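Local coordinates for protein prefoldin beta subunit 2 (Thermococcus sp., PDB 3AEI) that probably acts as a subunit of prefoldin, the coiled-coil chaperone that captures unfolded proteins and hands them to the group II chaperonin, at residues L25-K28 with E29-A33. Residues are numbered along the deposited sequence; the frame is centred on the assembly and turned at random.
Sequences LKMK and ELEYA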
loop_
_atom_site.group_PDB
_atom_site.type_symbol
_atom_site.label_atom_id
_atom_site.label_comp_id
_atom_site.label_asym_id
_atom_site.label_seq_id
_atom_site.Cartn_x
_atom_site.Cartn_y
_atom_site.Cartn_z
ATOM N N LEU A 25 -11.255 -6.884 6.466
ATOM C CA LEU A 25 -9.897 -7.348 6.692
ATOM C C LEU A 25 -9.215 -6.542 7.809
ATOM O O LEU A 25 -8.582 -7.100 8.706
ATOM C CB LEU A 25 -9.042 -7.267 5.395
ATOM C CG LEU A 25 -7.538 -7.527 5.608
ATOM C CD1 LEU A 25 -7.268 -8.957 6.087
ATOM C CD2 LEU A 25 -6.833 -7.247 4.309
ATOM N N LYS A 26 -9.352 -5.233 7.728
ATOM C CA LYS A 26 -8.715 -4.377 8.714
ATOM C C LYS A 26 -9.374 -4.631 10.049
ATOM O O LYS A 26 -8.708 -4.690 11.071
ATOM C CB LYS A 26 -8.858 -2.910 8.322
ATOM C CG LYS A 26 -8.078 -2.510 7.082
ATOM C CD LYS A 26 -8.334 -1.025 6.844
ATOM C CE LYS A 26 -7.752 -0.564 5.531
ATOM N NZ LYS A 26 -8.619 -0.954 4.387
ATOM N N MET A 27 -10.680 -4.815 10.043
ATOM C CA MET A 27 -11.353 -5.043 11.307
ATOM C C MET A 27 -10.878 -6.347 11.984
ATOM O O MET A 27 -10.579 -6.367 13.196
ATOM C CB MET A 27 -12.882 -5.033 11.109
ATOM C CG MET A 27 -13.628 -5.148 12.428
ATOM S SD MET A 27 -15.387 -5.099 12.076
ATOM C CE MET A 27 -15.657 -6.748 11.508
ATOM N N LYS A 28 -10.733 -7.417 11.199
ATOM C CA LYS A 28 -10.309 -8.702 11.705
ATOM C C LYS A 28 -8.840 -8.657 12.166
ATOM O O LYS A 28 -8.484 -9.325 13.117
ATOM C CB LYS A 28 -10.448 -9.798 10.635
ATOM C CG LYS A 28 -11.862 -10.180 10.244
ATOM C CD LYS A 28 -11.774 -11.038 8.972
ATOM C CE LYS A 28 -13.119 -11.463 8.413
ATOM N NZ LYS A 28 -12.910 -12.194 7.092
ATOM N N GLU A 29 -8.004 -7.885 11.469
ATOM C CA GLU A 29 -6.603 -7.768 11.865
ATOM C C GLU A 29 -6.518 -7.105 13.241
ATOM O O GLU A 29 -5.715 -7.505 14.080
ATOM C CB GLU A 29 -5.805 -6.962 10.824
ATOM C CG GLU A 29 -5.634 -7.729 9.490
ATOM C CD GLU A 29 -5.092 -6.873 8.347
ATOM O OE1 GLU A 29 -4.529 -7.459 7.395
ATOM O OE2 GLU A 29 -5.241 -5.627 8.370
ATOM N N LEU A 30 -7.342 -6.086 13.484
ATOM C CA LEU A 30 -7.315 -5.403 14.787
ATOM C C LEU A 30 -7.861 -6.301 15.897
ATOM O O LEU A 30 -7.354 -6.261 17.011
ATOM C CB LEU A 30 -8.110 -4.078 14.763
ATOM C CG LEU A 30 -7.531 -2.999 13.840
ATOM C CD1 LEU A 30 -8.559 -1.842 13.718
ATOM C CD2 LEU A 30 -6.220 -2.490 14.368
ATOM N N GLU A 31 -8.877 -7.121 15.596
ATOM C CA GLU A 31 -9.401 -8.071 16.601
ATOM C C GLU A 31 -8.320 -9.115 16.949
ATOM O O GLU A 31 -8.150 -9.475 18.115
ATOM C CB GLU A 31 -10.690 -8.735 16.071
ATOM C CG GLU A 31 -11.742 -7.663 15.751
ATOM C CD GLU A 31 -13.013 -8.188 15.092
ATOM O OE1 GLU A 31 -12.927 -9.146 14.289
ATOM O OE2 GLU A 31 -14.098 -7.614 15.368
ATOM N N TYR A 32 -7.545 -9.560 15.949
ATOM C CA TYR A 32 -6.476 -10.504 16.189
ATOM C C TYR A 32 -5.439 -9.848 17.090
ATOM O O TYR A 32 -5.012 -10.434 18.089
ATOM C CB TYR A 32 -5.844 -10.923 14.863
ATOM C CG TYR A 32 -5.015 -12.174 14.959
ATOM C CD1 TYR A 32 -5.537 -13.418 14.583
ATOM C CD2 TYR A 32 -3.700 -12.110 15.376
ATOM C CE1 TYR A 32 -4.740 -14.567 14.617
ATOM C CE2 TYR A 32 -2.893 -13.252 15.420
ATOM C CZ TYR A 32 -3.423 -14.472 15.031
ATOM O OH TYR A 32 -2.607 -15.578 15.006
ATOM N N ALA A 33 -5.083 -8.604 16.771
ATOM C CA ALA A 33 -4.096 -7.868 17.566
ATOM C C ALA A 33 -4.594 -7.744 19.025
ATOM O O ALA A 33 -3.809 -7.901 19.962
ATOM C CB ALA A 33 -3.871 -6.468 16.964
#
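L25 and E29 meet one turn apart on a continuous helix, where E29 N donates to L25 O at 2.9 Å and so satisfies that carbonyl. The same i to i+4 pattern follows, with L30 N bonded to K26 O (3.1 Å), E31 N to M27 O (3.0 Å) and Y32 N to K28 O (3.0 Å); the N-H...O angles of 153° to 158° are those of a regular alpha-helix. In one of its two conformers E29, with CG anti to its own carbonyl carbon (chi1 -70°), crosses L25 at a slant, OE1 3.4 Å from L25 CD1, a van der Waals contact rather than a polar one. E31 leans back likewise, its OE2 3.9 Å from M27 CG, but this carboxylate has a stronger partner, a salt bridge to R70 on helix 59-93. Exposed K28, its chain extended beyond CG, suits the outer side of the helix, where its charge can meet solvent. Long, flexible M27 suits the interface, packing on Y73 and K74, while K26 also lies against Y73. Apolar, buried L30 touches S69 of the same helix. Helix 2-37 thus pairs with helix 59-93 in the prefoldin coiled coil, while E29 and L30 pack on S51, Y32 on R48 and small, buried A33 on F50, all of the second subunit, in and beside its strand 46-50.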